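PDB 3MYV: SusD superfamily protein from Bacteroides vulgatus, which probably binds polysaccharide at the bacterial outer membrane as part of a SusD-type glycan uptake system. Local coordinates for residues M37-D42 against S54-T59. Numbering follows the deposited sequence. Where two conformers were deposited one is given.
Sequences MFAYGD and SGVCNT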
HETATM    1  N   MSE A  37       4.762   6.388   0.014  1.00 13.46           N
HETATM    2  CA  MSE A  37       4.452   4.954  -0.257  1.00 13.67           C
HETATM    3  C   MSE A  37       3.741   4.807  -1.618  1.00 13.28           C
HETATM    4  O   MSE A  37       3.984   3.853  -2.364  1.00 15.01           O
HETATM    5  CB  MSE A  37       3.563   4.350   0.838  1.00 15.76           C
HETATM    6  CG  MSE A  37       4.171   3.409   1.828  1.00 22.03           C
HETATM    7 SE   MSE A  37       5.554   2.179   1.335  0.75 15.96          SE
HETATM    8  CE  MSE A  37       5.167   1.711  -0.460  1.00 22.86           C
ATOM      9  N   PHE A  38       2.918   5.782  -1.947  1.00 13.17           N
ATOM     10  CA  PHE A  38       2.115   5.757  -3.150  1.00 13.91           C
ATOM     11  C   PHE A  38       2.952   6.139  -4.327  1.00 13.94           C
ATOM     12  O   PHE A  38       2.851   5.517  -5.372  1.00 14.77           O
ATOM     13  CB  PHE A  38       0.888   6.650  -2.987  1.00 13.69           C
ATOM     14  CG  PHE A  38       0.044   6.261  -1.802  1.00 13.88           C
ATOM     15  CD1 PHE A  38      -0.718   5.107  -1.837  1.00 15.43           C
ATOM     16  CD2 PHE A  38       0.041   7.017  -0.657  1.00 13.53           C
ATOM     17  CE1 PHE A  38      -1.458   4.721  -0.744  1.00 14.89           C
ATOM     18  CE2 PHE A  38      -0.700   6.646   0.442  1.00 11.07           C
ATOM     19  CZ  PHE A  38      -1.451   5.505   0.406  1.00 15.12           C
ATOM     20  N   ALA A  39       3.807   7.145  -4.159  1.00 12.97           N
ATOM     21  CA  ALA A  39       4.765   7.495  -5.207  1.00 11.94           C
ATOM     22  C   ALA A  39       5.562   6.265  -5.590  1.00 13.94           C
ATOM     23  O   ALA A  39       5.809   5.987  -6.761  1.00 14.29           O
ATOM     24  CB  ALA A  39       5.676   8.611  -4.735  1.00  8.73           C
ATOM     25  N   TYR A  40       5.966   5.522  -4.576  1.00 11.76           N
ATOM     26  CA  TYR A  40       6.835   4.370  -4.763  1.00 10.50           C
ATOM     27  C   TYR A  40       6.109   3.267  -5.539  1.00 12.32           C
ATOM     28  O   TYR A  40       6.583   2.800  -6.579  1.00 15.15           O
ATOM     29  CB  TYR A  40       7.295   3.866  -3.388  1.00  7.88           C
ATOM     30  CG  TYR A  40       8.431   2.877  -3.433  1.00  9.86           C
ATOM     31  CD1 TYR A  40       8.194   1.533  -3.668  1.00 10.25           C
ATOM     32  CD2 TYR A  40       9.750   3.299  -3.251  1.00 15.10           C
ATOM     33  CE1 TYR A  40       9.248   0.604  -3.716  1.00 11.68           C
ATOM     34  CE2 TYR A  40      10.802   2.385  -3.311  1.00 13.15           C
ATOM     35  CZ  TYR A  40      10.537   1.039  -3.543  1.00 16.35           C
ATOM     36  OH  TYR A  40      11.590   0.153  -3.607  1.00 15.73           O
ATOM     37  N   GLY A  41       4.930   2.905  -5.061  1.00 13.60           N
ATOM     38  CA  GLY A  41       4.125   1.855  -5.693  1.00 13.55           C
ATOM     39  C   GLY A  41       3.577   2.144  -7.090  1.00 14.00           C
ATOM     40  O   GLY A  41       3.410   1.231  -7.889  1.00 15.49           O
ATOM     41  N   ASP A  42       3.242   3.402  -7.370  1.00 12.55           N
ATOM     42  CA  ASP A  42       2.668   3.779  -8.661  1.00 12.48           C
ATOM     43  C   ASP A  42       3.717   4.228  -9.673  1.00 13.54           C
ATOM     44  O   ASP A  42       3.673   3.830 -10.841  1.00 15.27           O
ATOM     45  CB  ASP A  42       1.642   4.892  -8.470  1.00 11.03           C
ATOM     46  CG  ASP A  42       0.339   4.381  -7.867  1.00 14.50           C
ATOM     47  OD1 ASP A  42      -0.359   3.662  -8.583  1.00 14.04           O
ATOM     48  OD2 ASP A  42       0.023   4.720  -6.702  1.00 13.56           O
ATOM     49  N   SER A  54      10.465  18.067 -10.205  1.00 18.94           N
ATOM     50  CA  SER A  54      11.357  17.372  -9.274  0.50 17.82           C
ATOM     51  C   SER A  54      10.584  16.828  -8.073  1.00 16.59           C
ATOM     52  O   SER A  54       9.422  17.210  -7.831  1.00 17.31           O
ATOM     53  CB  SER A  54      12.446  18.338  -8.785  0.50 18.88           C
ATOM     54  OG  SER A  54      12.972  19.108  -9.854  0.50 12.96           O
ATOM     55  N   GLY A  55      11.236  15.952  -7.317  1.00 15.79           N
ATOM     56  CA  GLY A  55      10.691  15.402  -6.104  1.00 17.31           C
ATOM     57  C   GLY A  55      10.552  13.891  -6.103  1.00 15.68           C
ATOM     58  O   GLY A  55      11.116  13.179  -6.950  1.00 13.61           O
ATOM     59  N   VAL A  56       9.782  13.402  -5.144  1.00 14.36           N
ATOM     60  CA  VAL A  56       9.720  11.951  -4.864  1.00 15.61           C
ATOM     61  C   VAL A  56       9.073  11.154  -5.993  1.00 13.69           C
ATOM     62  O   VAL A  56       9.489  10.022  -6.277  1.00 16.43           O
ATOM     63  CB  VAL A  56       9.034  11.637  -3.495  1.00 16.22           C
ATOM     64  CG1 VAL A  56       7.551  11.949  -3.541  1.00 15.46           C
ATOM     65  CG2 VAL A  56       9.280  10.180  -3.085  1.00 17.10           C
ATOM     66  N   CYS A  57       8.086  11.719  -6.674  1.00 13.30           N
ATOM     67  CA  CYS A  57       7.512  11.038  -7.837  1.00 14.00           C
ATOM     68  C   CYS A  57       8.604  10.821  -8.894  1.00 15.78           C
ATOM     69  O   CYS A  57       8.713   9.743  -9.479  1.00 12.34           O
ATOM     70  CB  CYS A  57       6.338  11.827  -8.434  1.00 16.32           C
ATOM     71  SG  CYS A  57       4.807  11.731  -7.425  1.00 16.53           S
ATOM     72  N   ASN A  58       9.410  11.853  -9.120  1.00 14.25           N
ATOM     73  CA  ASN A  58      10.424  11.827 -10.159  1.00 14.62           C
ATOM     74  C   ASN A  58      11.552  10.808  -9.861  1.00 12.90           C
ATOM     75  O   ASN A  58      11.876   9.982 -10.704  1.00 14.65           O
ATOM     76  CB  ASN A  58      10.962  13.225 -10.384  1.00 15.77           C
ATOM     77  CG  ASN A  58      11.903  13.292 -11.557  1.00 20.12           C
ATOM     78  OD1 ASN A  58      13.076  13.025 -11.420  1.00 23.35           O
ATOM     79  ND2 ASN A  58      11.387  13.648 -12.707  1.00 26.49           N
ATOM     80  N   THR A  59      12.106  10.866  -8.651  1.00 13.48           N
ATOM     81  CA  THR A  59      13.198   9.988  -8.257  1.00 11.50           C
ATOM     82  C   THR A  59      12.694   8.542  -8.186  1.00 11.48           C
ATOM     83  O   THR A  59      13.377   7.656  -8.635  1.00 13.59           O
ATOM     84  CB  THR A  59      13.855  10.452  -6.943  1.00 11.78           C
ATOM     85  OG1 THR A  59      12.896  10.454  -5.869  1.00 11.02           O
ATOM     86  CG2 THR A  59      14.479  11.896  -7.127  1.00 13.67           C
TER
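Ala39 reaches the first turn of helix 56-61 with its methyl alone, which touches the side chains of Val56 and Cys57. The closer approach is to Val56, with Ala39 CB 4.0 Å from Val56 CG1. The angle Ala39 CA-CB-Val56 CG1 is about 170°, so the methyl points almost straight at this branch and abuts it end-on. The valine rotamer decides which branch is met: with chi1 at 69°, CG1 sits between the backbone N and C of Val56 and becomes the nearer one, while CG2, anti to that N, is left 4.3 Å from Ala39 CB.

Cys57 comes alongside instead. Its SG is turned anti to its own carbonyl carbon and stands 4.2 Å from Ala39 CB. Here the angle Ala39 CA-CB-Cys57 SG is about 103°, which places the sulfur on the flank of the methyl. The small side chain at Ala39 goes with a close backbone approach, 5.2 Å between Ala39 CA and Cys57 CA. Contact across the pair is by van der Waals packing, and just 102 Å² is buried on both sides together.

Each helix is held by its own backbone bonds. In helix 36-43, Gly41 N donates to Met37 O at 3.0 Å. Gly55 takes the N-cap position of helix 56-61, and Thr59 N donates to Gly55 O at 3.0 Å. Trp265 touches both Ala39 and Cys57 and also stacks with the ring of Phe38, bringing helix 265-268 to the same junction. Asp42 anchors its helix separately, accepting a hydrogen bond from Gly393 N on OD1.

This is a local helix-helix contact through a single alanine methyl, joining helix 36-43 to the first turn of helix 56-61 across a brief strand-containing connection within the largely helical, TPR-related SusD fold.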